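Local coordinates for invasion protein InvA (Salmonella enterica, PDB 2X49) that takes part in Salmonella invasion of the intestinal epithelium as an inner-membrane component of the type III secretion export apparatus, seen here as its C-terminal domain, at residues V8-L13 against L61-R67; P15-R19 against L47-G51; Y74-V80 against Y104-H109. All coordinates share one frame; numbering follows the deposited sequence.

Contact 1 (V8-L13 against L61-R67)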
loop_
_atom_site.group_PDB
_atom_site.type_symbol
_atom_site.label_atom_id
_atom_site.label_comp_id
_atom_site.label_asym_id
_atom_site.label_seq_id
_atom_site.Cartn_x
_atom_site.Cartn_y
_atom_site.Cartn_z
ATOM N N VAL A 8 -14.951 -15.045 7.421
ATOM C CA VAL A 8 -14.363 -14.900 6.089
ATOM C C VAL A 8 -12.851 -15.136 6.045
ATOM O O VAL A 8 -12.087 -14.214 5.790
ATOM C CB VAL A 8 -14.603 -13.488 5.497
ATOM C CG1 VAL A 8 -13.998 -12.382 6.401
ATOM C CG2 VAL A 8 -14.015 -13.415 4.076
ATOM N N PRO A 9 -12.413 -16.378 6.214
ATOM C CA PRO A 9 -10.942 -16.595 6.183
ATOM C C PRO A 9 -10.254 -16.342 4.878
ATOM O O PRO A 9 -10.805 -16.473 3.801
ATOM C CB PRO A 9 -10.800 -18.076 6.533
ATOM C CG PRO A 9 -12.156 -18.671 6.152
ATOM C CD PRO A 9 -13.163 -17.621 6.414
ATOM N N LEU A 10 -9.026 -15.924 5.014
ATOM C CA LEU A 10 -8.135 -15.757 3.872
ATOM C C LEU A 10 -7.543 -17.113 3.566
ATOM O O LEU A 10 -7.326 -17.900 4.469
ATOM C CB LEU A 10 -7.000 -14.789 4.232
ATOM C CG LEU A 10 -7.408 -13.363 4.559
ATOM C CD1 LEU A 10 -6.232 -12.659 5.199
ATOM C CD2 LEU A 10 -7.903 -12.655 3.343
ATOM N N ILE A 11 -7.284 -17.394 2.297
ATOM C CA ILE A 11 -6.687 -18.675 1.902
ATOM C C ILE A 11 -5.455 -18.371 1.071
ATOM O O ILE A 11 -5.491 -17.529 0.195
ATOM C CB ILE A 11 -7.635 -19.583 1.096
ATOM C CG1 ILE A 11 -8.852 -19.940 1.917
ATOM C CG2 ILE A 11 -6.889 -20.880 0.617
ATOM C CD1 ILE A 11 -9.994 -20.592 1.130
ATOM N N LEU A 12 -4.351 -19.007 1.429
ATOM C CA LEU A 12 -3.132 -18.979 0.593
ATOM C C LEU A 12 -2.943 -20.349 -0.024
ATOM O O LEU A 12 -2.823 -21.333 0.670
ATOM C CB LEU A 12 -1.904 -18.638 1.411
ATOM C CG LEU A 12 -1.919 -17.335 2.176
ATOM C CD1 LEU A 12 -0.682 -17.112 3.061
ATOM C CD2 LEU A 12 -2.026 -16.206 1.212
ATOM N N LEU A 13 -2.974 -20.402 -1.331
ATOM C CA LEU A 13 -2.638 -21.663 -2.049
ATOM C C LEU A 13 -1.112 -21.634 -2.196
ATOM O O LEU A 13 -0.537 -20.685 -2.671
ATOM C CB LEU A 13 -3.293 -21.746 -3.418
ATOM C CG LEU A 13 -4.823 -21.613 -3.528
ATOM C CD1 LEU A 13 -5.273 -21.777 -4.948
ATOM C CD2 LEU A 13 -5.505 -22.576 -2.545
ATOM N N LEU A 61 -3.263 -15.883 -3.447
ATOM C CA LEU A 61 -4.122 -15.341 -2.398
ATOM C C LEU A 61 -5.562 -15.344 -2.858
ATOM O O LEU A 61 -5.897 -14.750 -3.865
ATOM C CB LEU A 61 -3.651 -13.901 -2.018
ATOM C CG LEU A 61 -4.629 -13.134 -1.109
ATOM C CD1 LEU A 61 -4.699 -13.772 0.259
ATOM C CD2 LEU A 61 -4.222 -11.651 -1.065
ATOM N N LEU A 62 -6.412 -15.982 -2.062
ATOM C CA LEU A 62 -7.865 -15.958 -2.233
ATOM C C LEU A 62 -8.502 -15.170 -1.096
ATOM O O LEU A 62 -8.222 -15.323 0.093
ATOM C CB LEU A 62 -8.504 -17.351 -2.215
ATOM C CG LEU A 62 -7.893 -18.427 -3.058
ATOM C CD1 LEU A 62 -8.778 -19.692 -2.945
ATOM C CD2 LEU A 62 -7.711 -17.932 -4.486
ATOM N N ILE A 63 -9.358 -14.263 -1.525
ATOM C CA ILE A 63 -10.252 -13.537 -0.631
ATOM C C ILE A 63 -11.677 -13.885 -1.051
ATOM O O ILE A 63 -12.075 -13.821 -2.220
ATOM C CB ILE A 63 -9.987 -11.987 -0.663
ATOM C CG1 ILE A 63 -8.530 -11.650 -0.364
ATOM C CG2 ILE A 63 -10.999 -11.241 0.289
ATOM C CD1 ILE A 63 -8.164 -10.103 -0.526
ATOM N N ASN A 64 -12.442 -14.355 -0.094
ATOM C CA ASN A 64 -13.797 -14.829 -0.367
ATOM C C ASN A 64 -13.785 -15.997 -1.310
ATOM O O ASN A 64 -14.681 -16.203 -2.143
ATOM C CB ASN A 64 -14.654 -13.730 -1.007
ATOM C CG ASN A 64 -14.887 -12.577 -0.090
ATOM O OD1 ASN A 64 -15.243 -12.757 1.091
ATOM N ND2 ASN A 64 -14.737 -11.354 -0.626
ATOM N N GLU A 65 -12.710 -16.750 -1.184
ATOM C CA GLU A 65 -12.515 -17.981 -1.965
ATOM C C GLU A 65 -12.328 -17.685 -3.454
ATOM O O GLU A 65 -12.361 -18.566 -4.313
ATOM C CB GLU A 65 -13.657 -18.992 -1.758
ATOM C CG GLU A 65 -13.353 -19.959 -0.623
ATOM C CD GLU A 65 -14.478 -20.980 -0.362
ATOM O OE1 GLU A 65 -15.059 -21.552 -1.326
ATOM O OE2 GLU A 65 -14.796 -21.203 0.830
ATOM N N ILE A 66 -12.139 -16.401 -3.729
ATOM C CA ILE A 66 -11.870 -15.955 -5.109
ATOM C C ILE A 66 -10.412 -15.562 -5.291
ATOM O O ILE A 66 -9.866 -14.923 -4.458
ATOM C CB ILE A 66 -12.779 -14.761 -5.448
ATOM C CG1 ILE A 66 -14.254 -15.179 -5.324
ATOM C CG2 ILE A 66 -12.504 -14.243 -6.840
ATOM C CD1 ILE A 66 -15.234 -14.024 -5.469
ATOM N N ARG A 67 -9.783 -16.007 -6.362
ATOM C CA ARG A 67 -8.381 -15.648 -6.620
ATOM C C ARG A 67 -8.287 -14.154 -6.799
ATOM O O ARG A 67 -8.997 -13.569 -7.612
ATOM C CB ARG A 67 -7.852 -16.345 -7.875
ATOM C CG ARG A 67 -7.659 -17.830 -7.702
ATOM C CD ARG A 67 -7.584 -18.551 -9.043
ATOM N NE ARG A 67 -6.514 -19.538 -9.036
ATOM C CZ ARG A 67 -6.582 -20.725 -8.441
ATOM N NH1 ARG A 67 -7.682 -21.093 -7.784
ATOM N NH2 ARG A 67 -5.541 -21.545 -8.507
HETATM O O HOH W 1 -10.645 -16.919 0.687
HETATM O O HOH W 2 -11.291 -14.047 2.610
#

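Contact 2 (P15-R19 against L47-G51)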
loop_
_atom_site.group_PDB
_atom_site.type_symbol
_atom_site.label_atom_id
_atom_site.label_comp_id
_atom_site.label_asym_id
_atom_site.label_seq_id
_atom_site.Cartn_x
_atom_site.Cartn_y
_atom_site.Cartn_z
ATOM N N PRO A 15 2.639 -24.252 -2.788
ATOM C CA PRO A 15 3.089 -25.535 -3.319
ATOM C C PRO A 15 3.203 -26.590 -2.238
ATOM O O PRO A 15 3.687 -26.341 -1.171
ATOM C CB PRO A 15 4.487 -25.206 -3.882
ATOM C CG PRO A 15 4.587 -23.724 -3.964
ATOM C CD PRO A 15 3.704 -23.225 -2.847
ATOM N N LYS A 16 2.732 -27.767 -2.587
ATOM C CA LYS A 16 2.846 -28.943 -1.725
ATOM C C LYS A 16 4.272 -29.113 -1.213
ATOM O O LYS A 16 4.507 -29.397 -0.036
ATOM C CB LYS A 16 2.323 -30.204 -2.431
ATOM C CG LYS A 16 2.299 -31.441 -1.578
ATOM C CD LYS A 16 1.729 -32.667 -2.302
ATOM C CE LYS A 16 0.232 -32.560 -2.708
ATOM N NZ LYS A 16 -0.687 -32.121 -1.602
ATOM N N SER A 17 5.199 -28.831 -2.112
ATOM C CA SER A 17 6.643 -28.944 -1.834
ATOM C C SER A 17 7.185 -27.958 -0.827
ATOM O O SER A 17 8.299 -28.138 -0.343
ATOM C CB SER A 17 7.507 -28.795 -3.095
ATOM O OG SER A 17 7.392 -27.488 -3.653
ATOM N N ARG A 18 6.422 -26.899 -0.555
ATOM C CA ARG A 18 6.847 -25.837 0.378
ATOM C C ARG A 18 6.017 -25.783 1.659
ATOM O O ARG A 18 6.331 -25.055 2.587
ATOM C CB ARG A 18 6.791 -24.449 -0.311
ATOM C CG ARG A 18 7.680 -24.311 -1.557
ATOM C CD ARG A 18 9.091 -24.114 -1.221
ATOM N NE ARG A 18 9.848 -23.710 -2.400
ATOM C CZ ARG A 18 11.177 -23.597 -2.440
ATOM N NH1 ARG A 18 11.884 -23.868 -1.354
ATOM N NH2 ARG A 18 11.784 -23.182 -3.535
ATOM N N ARG A 19 4.947 -26.560 1.690
ATOM C CA ARG A 19 3.935 -26.459 2.775
ATOM C C ARG A 19 4.551 -26.646 4.156
ATOM O O ARG A 19 4.296 -25.856 5.101
ATOM C CB ARG A 19 2.768 -27.451 2.537
ATOM C CG ARG A 19 1.760 -27.649 3.654
ATOM C CD ARG A 19 0.733 -26.484 3.562
ATOM N NE ARG A 19 -0.345 -26.679 4.525
ATOM C CZ ARG A 19 -1.482 -27.343 4.313
ATOM N NH1 ARG A 19 -1.754 -27.927 3.161
ATOM N NH2 ARG A 19 -2.346 -27.489 5.308
ATOM N N LEU A 47 -5.744 -19.549 6.241
ATOM C CA LEU A 47 -5.682 -21.002 5.962
ATOM C C LEU A 47 -4.700 -21.248 4.814
ATOM O O LEU A 47 -4.665 -20.527 3.819
ATOM C CB LEU A 47 -7.060 -21.620 5.611
ATOM C CG LEU A 47 -8.221 -21.198 6.508
ATOM C CD1 LEU A 47 -9.563 -21.732 6.018
ATOM C CD2 LEU A 47 -7.995 -21.661 7.933
ATOM N N LEU A 48 -3.877 -22.250 4.985
ATOM C CA LEU A 48 -3.015 -22.753 3.877
ATOM C C LEU A 48 -3.660 -23.968 3.229
ATOM O O LEU A 48 -4.190 -24.875 3.896
ATOM C CB LEU A 48 -1.593 -23.157 4.336
ATOM C CG LEU A 48 -0.754 -22.133 5.093
ATOM C CD1 LEU A 48 0.696 -22.634 5.300
ATOM C CD2 LEU A 48 -0.753 -20.750 4.531
ATOM N N ARG A 49 -3.587 -23.975 1.907
ATOM C CA ARG A 49 -4.110 -25.072 1.082
ATOM C C ARG A 49 -3.104 -25.394 -0.012
ATOM O O ARG A 49 -2.481 -24.501 -0.540
ATOM C CB ARG A 49 -5.466 -24.690 0.496
ATOM C CG ARG A 49 -6.103 -25.690 -0.412
ATOM C CD ARG A 49 -7.599 -25.345 -0.679
ATOM N NE ARG A 49 -8.335 -25.004 0.550
ATOM C CZ ARG A 49 -9.589 -24.545 0.578
ATOM N NH1 ARG A 49 -10.255 -24.363 -0.550
ATOM N NH2 ARG A 49 -10.178 -24.252 1.734
ATOM N N ASP A 50 -2.876 -26.662 -0.300
ATOM C CA ASP A 50 -1.946 -26.963 -1.394
ATOM C C ASP A 50 -2.636 -26.658 -2.725
ATOM O O ASP A 50 -3.742 -27.054 -2.964
ATOM C CB ASP A 50 -1.510 -28.427 -1.328
ATOM C CG ASP A 50 -0.658 -28.737 -0.102
ATOM O OD1 ASP A 50 -0.276 -27.800 0.652
ATOM O OD2 ASP A 50 -0.408 -29.943 0.125
ATOM N N GLY A 51 -1.952 -25.906 -3.563
ATOM C CA GLY A 51 -2.485 -25.538 -4.884
ATOM C C GLY A 51 -2.057 -26.457 -5.994
ATOM O O GLY A 51 -0.900 -26.624 -6.301
HETATM O O HOH W 3 0.745 -28.116 -4.862
#

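Contact 3 (Y74-V80 against Y104-H109)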
loop_
_atom_site.group_PDB
_atom_site.type_symbol
_atom_site.label_atom_id
_atom_site.label_comp_id
_atom_site.label_asym_id
_atom_site.label_seq_id
_atom_site.Cartn_x
_atom_site.Cartn_y
_atom_site.Cartn_z
ATOM N N TYR A 74 10.722 -16.433 -4.996
ATOM C CA TYR A 74 11.857 -17.399 -5.111
ATOM C C TYR A 74 12.417 -17.635 -3.736
ATOM O O TYR A 74 13.363 -17.005 -3.282
ATOM C CB TYR A 74 12.906 -16.961 -6.179
ATOM C CG TYR A 74 12.370 -17.119 -7.583
ATOM C CD1 TYR A 74 12.468 -18.333 -8.264
ATOM C CD2 TYR A 74 11.738 -16.070 -8.255
ATOM C CE1 TYR A 74 11.937 -18.518 -9.463
ATOM C CE2 TYR A 74 11.214 -16.241 -9.480
ATOM C CZ TYR A 74 11.325 -17.455 -10.110
ATOM O OH TYR A 74 10.782 -17.670 -11.356
ATOM N N PHE A 75 11.849 -18.637 -3.091
ATOM C CA PHE A 75 12.101 -18.960 -1.679
ATOM C C PHE A 75 13.573 -19.186 -1.350
ATOM O O PHE A 75 14.031 -18.896 -0.233
ATOM C CB PHE A 75 11.303 -20.184 -1.204
ATOM C CG PHE A 75 9.820 -19.941 -1.132
ATOM C CD1 PHE A 75 9.300 -19.188 -0.115
ATOM C CD2 PHE A 75 8.966 -20.404 -2.132
ATOM C CE1 PHE A 75 7.932 -18.934 -0.051
ATOM C CE2 PHE A 75 7.580 -20.135 -2.082
ATOM C CZ PHE A 75 7.086 -19.417 -1.037
ATOM N N ASP A 76 14.300 -19.679 -2.326
ATOM C CA ASP A 76 15.721 -20.045 -2.131
ATOM C C ASP A 76 16.696 -18.933 -2.585
ATOM O O ASP A 76 17.911 -19.097 -2.512
ATOM C CB ASP A 76 16.031 -21.382 -2.842
ATOM C CG ASP A 76 15.069 -22.521 -2.422
ATOM O OD1 ASP A 76 14.663 -22.550 -1.256
ATOM O OD2 ASP A 76 14.697 -23.338 -3.295
ATOM N N LEU A 77 16.137 -17.805 -3.050
ATOM C CA LEU A 77 16.938 -16.654 -3.595
ATOM C C LEU A 77 16.675 -15.390 -2.749
ATOM O O LEU A 77 15.935 -15.413 -1.784
ATOM C CB LEU A 77 16.639 -16.389 -5.088
ATOM C CG LEU A 77 16.756 -17.553 -6.112
ATOM C CD1 LEU A 77 16.395 -17.178 -7.540
ATOM C CD2 LEU A 77 18.216 -18.085 -6.015
ATOM N N MET A 78 17.337 -14.312 -3.163
ATOM C CA MET A 78 17.272 -12.990 -2.544
ATOM C C MET A 78 16.784 -11.978 -3.561
ATOM O O MET A 78 17.252 -11.921 -4.681
ATOM C CB MET A 78 18.660 -12.555 -2.042
ATOM C CG MET A 78 19.219 -13.415 -0.988
ATOM S SD MET A 78 18.325 -13.329 0.559
ATOM C CE MET A 78 18.846 -11.686 1.122
ATOM N N ARG A 79 15.912 -11.084 -3.121
ATOM C CA ARG A 79 15.458 -10.024 -4.022
ATOM C C ARG A 79 16.302 -8.772 -3.935
ATOM O O ARG A 79 16.584 -8.288 -2.835
ATOM C CB ARG A 79 14.006 -9.673 -3.731
ATOM C CG ARG A 79 13.511 -8.679 -4.748
ATOM C CD ARG A 79 12.087 -8.158 -4.580
ATOM N NE ARG A 79 11.998 -6.858 -5.262
ATOM C CZ ARG A 79 11.300 -5.808 -4.842
ATOM N NH1 ARG A 79 10.576 -5.877 -3.732
ATOM N NH2 ARG A 79 11.335 -4.667 -5.539
ATOM N N VAL A 80 16.662 -8.257 -5.111
ATOM C CA VAL A 80 17.385 -6.964 -5.266
ATOM C C VAL A 80 16.352 -5.872 -5.414
ATOM O O VAL A 80 15.784 -5.629 -6.463
ATOM C CB VAL A 80 18.376 -6.922 -6.462
ATOM C CG1 VAL A 80 19.308 -5.665 -6.355
ATOM C CG2 VAL A 80 19.251 -8.164 -6.477
ATOM N N TYR A 104 10.605 -7.721 -11.027
ATOM C CA TYR A 104 11.258 -8.202 -9.786
ATOM C C TYR A 104 12.482 -9.021 -10.133
ATOM O O TYR A 104 12.414 -9.910 -10.952
ATOM C CB TYR A 104 10.293 -9.048 -8.969
ATOM C CG TYR A 104 9.016 -8.332 -8.642
ATOM C CD1 TYR A 104 8.865 -7.667 -7.462
ATOM C CD2 TYR A 104 7.945 -8.345 -9.535
ATOM C CE1 TYR A 104 7.704 -6.999 -7.185
ATOM C CE2 TYR A 104 6.775 -7.663 -9.261
ATOM C CZ TYR A 104 6.660 -7.011 -8.060
ATOM O OH TYR A 104 5.540 -6.326 -7.654
ATOM N N PHE A 105 13.579 -8.719 -9.450
ATOM C CA PHE A 105 14.885 -9.289 -9.750
ATOM C C PHE A 105 15.420 -10.035 -8.548
ATOM O O PHE A 105 15.519 -9.517 -7.435
ATOM C CB PHE A 105 15.848 -8.164 -10.171
ATOM C CG PHE A 105 15.430 -7.471 -11.451
ATOM C CD1 PHE A 105 15.853 -7.932 -12.683
ATOM C CD2 PHE A 105 14.589 -6.377 -11.406
ATOM C CE1 PHE A 105 15.427 -7.316 -13.852
ATOM C CE2 PHE A 105 14.189 -5.737 -12.583
ATOM C CZ PHE A 105 14.567 -6.222 -13.773
ATOM N N TRP A 106 15.759 -11.271 -8.823
ATOM C CA TRP A 106 16.237 -12.180 -7.771
ATOM C C TRP A 106 17.641 -12.711 -8.165
ATOM O O TRP A 106 17.927 -13.056 -9.331
ATOM C CB TRP A 106 15.281 -13.352 -7.557
ATOM C CG TRP A 106 13.845 -12.992 -7.171
ATOM C CD1 TRP A 106 12.858 -12.510 -8.018
ATOM C CD2 TRP A 106 13.269 -13.098 -5.894
ATOM N NE1 TRP A 106 11.728 -12.356 -7.319
ATOM C CE2 TRP A 106 11.933 -12.683 -6.001
ATOM C CE3 TRP A 106 13.738 -13.537 -4.656
ATOM C CZ2 TRP A 106 11.052 -12.683 -4.907
ATOM C CZ3 TRP A 106 12.897 -13.524 -3.591
ATOM C CH2 TRP A 106 11.540 -13.117 -3.699
ATOM N N VAL A 107 18.472 -12.847 -7.125
ATOM C CA VAL A 107 19.827 -13.346 -7.276
ATOM C C VAL A 107 20.141 -14.401 -6.211
ATOM O O VAL A 107 19.443 -14.585 -5.213
ATOM C CB VAL A 107 20.882 -12.207 -7.221
ATOM C CG1 VAL A 107 20.640 -11.198 -8.336
ATOM C CG2 VAL A 107 20.895 -11.549 -5.887
ATOM N N THR A 108 21.246 -15.073 -6.454
ATOM C CA THR A 108 21.710 -16.023 -5.451
ATOM C C THR A 108 22.175 -15.329 -4.197
ATOM O O THR A 108 22.519 -14.141 -4.186
ATOM C CB THR A 108 22.845 -16.972 -5.978
ATOM O OG1 THR A 108 24.049 -16.208 -6.207
ATOM C CG2 THR A 108 22.408 -17.719 -7.256
ATOM N N HIS A 109 22.306 -16.118 -3.149
ATOM C CA HIS A 109 22.787 -15.595 -1.873
ATOM C C HIS A 109 24.206 -15.031 -2.023
ATOM O O HIS A 109 24.542 -13.924 -1.544
ATOM C CB HIS A 109 22.715 -16.626 -0.752
ATOM C CG HIS A 109 21.320 -16.893 -0.264
ATOM N ND1 HIS A 109 20.866 -16.474 0.966
ATOM C CD2 HIS A 109 20.281 -17.532 -0.843
ATOM C CE1 HIS A 109 19.611 -16.856 1.133
ATOM N NE2 HIS A 109 19.225 -17.496 0.046
HETATM O O HOH W 4 16.100 -17.511 0.274
HETATM O O HOH W 5 13.595 -6.494 -7.589
#

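Contact 1 (V8-L13 against L61-R67)
Ile-11 and Leu-62 face each other as an antiparallel hydrogen-bonded pair, joining strand 10-14 to strand 58-63 inside a mixed sheet. Leu-62 N gives its hydrogen to Ile-11 O at 2.9 Å, almost straight at 175°, and Ile-11 N returns a longer bond of 3.2 Å to Leu-62 O.

Side-chain packing follows on both faces. On one, the beta-branched Ile-11 brings CB to 4.1 Å from Leu-62 CB, while its extended CD1 arm reaches the aliphatic CG of Glu-65. Farther along, a methyl of Leu-13 rests against the Arg-67 guanidinium, CD1 to NH2 3.6 Å, the two side chains crossing at about a right angle. On the other face Leu-61, its CG anti to the backbone N (chi1 169°), sends CD1 to 3.7 Å from Leu-12 CD2, and Leu-10 runs beside Ile-63; helix 125-139 covers these residues.

Water takes over where the strands part at the type I' turn Ile-63 to Ile-66. One water donates to Pro-9 O at 2.7 Å and accepts from Asn-64 N; a second links Pro-9 O to Glu-65 N.

Proline has no amide hydrogen to offer a neighbouring strand, and two bridging waters each donate to its carbonyl oxygen, extending the polar link between the two segments beyond the last direct bond.

Contact 2 (P15-R19 against L47-G51)
A salt-bridge network of Lys-16, Arg-19 and Asp-50 ties the first turn of helix 16-24 to the end of the edge strand 46-50, at the surface of the domain. Asp-50 is its hub, offering two oxygens, one for each cation, and the long, flexible Lys-16 and Arg-19 chains can both reach this one short side chain. Lys-16 NZ donates to Asp-50 OD2 at 2.8 Å, OD2 accepting through its anti lone pair, on the side away from OD1. The lysine chain starts out extended and then folds back at its last two torsions (chi3 -64°, chi4 -50°), which curls the ammonium group over to the acid.

Arg-19 NH1 meets Asp-50 OD1 at 2.9 Å. The oxygen lies in the guanidinium plane, but the nitrogen approaches from above the carboxylate, 62° out of its plane, and the two flat groups stand nearly perpendicular. This is a single-point bridge rather than a two-pronged one. Arg-19 NE lies 3.7 Å from Leu-48 CB, and one face of the guanidinium is overlain by Leu-48 O, a close approach without a hydrogen bond. Arg-19 NE is also salt-bridged to Glu-23, one helical turn on. A water completes the link, accepting from Lys-16 N at 3.0 Å and donating to Gly-51 O.

Two cations on one aspartate should favour its ionised form; Glu-23 would offset part of the positive charge, and the two acids together probably restrict rotation of the Arg-19 guanidinium.

Contact 3 (Y74-V80 against Y104-H109)
Trp-106 lies between Tyr-74 and Arg-79, which cover opposite faces of its indole. Tyr-74 turns a ring edge to one face in a T-shaped stack, the centroids of the Tyr-74 ring and the Trp-106 five-membered ring lying 5.0 Å apart, planes at 65°. Its CB sits over the six-membered ring as a CH-pi contact. On the opposite face Arg-79 CB stands 3.9 Å from the centroid of the six-membered ring, nearly on the normal. The arginine chain then runs extended from CG anti to the backbone N (chi1 -175°), carrying one guanidinium face to Tyr-104 CD1; its terminal nitrogens form salt bridges with Asp-289 and Glu-128. A broad indole suits this place, having two large apolar faces to cover.

The other side of the sheet carries Met-78, whose CG lies over the centre of the His-109 imidazole, 4.0 Å from its centroid. Flexible methionine bends at chi2 and chi3, bringing SD within 3.8 Å of His-109 CE1. Beside it Val-80 CG2 packs on Val-107 CG2.

Beneath these side chains, Met-78 and Val-107 exchange two backbone bonds, and Val-80 N donates to Phe-105 O at 2.9 Å. The arrangement is that of two central strands in a four-stranded antiparallel sheet, the chain leaving strand 102-107 at Thr-108, which N-caps helix 109-116.

Contacts 1 and 2 share one mixed sheet, their centres about 13 Å apart. Strand 10-14 is central, pairing with 58-63 in contact 1 and with 46-50 alongside; Leu-12 N to Leu-47 O, 2.8 Å, is a probable hydrogen bond joining the two contacts. Contact 3 belongs to a separate antiparallel sheet. Its centre lies about 26 Å from that of contact 1, with nearest atoms about 8 Å apart, but it touches contact 2 through a salt bridge, Arg-18 NH2 to Asp-76 OD2 at 2.9 Å. Contact 3 also adjoins bound metals: the His-109 side chain is about 3 Å from a mercury ion, and that of Thr-108 about 4 Å from a calcium ion bound by Asn-93 and Glu-111, whose OE1 accepts from Thr-108 N.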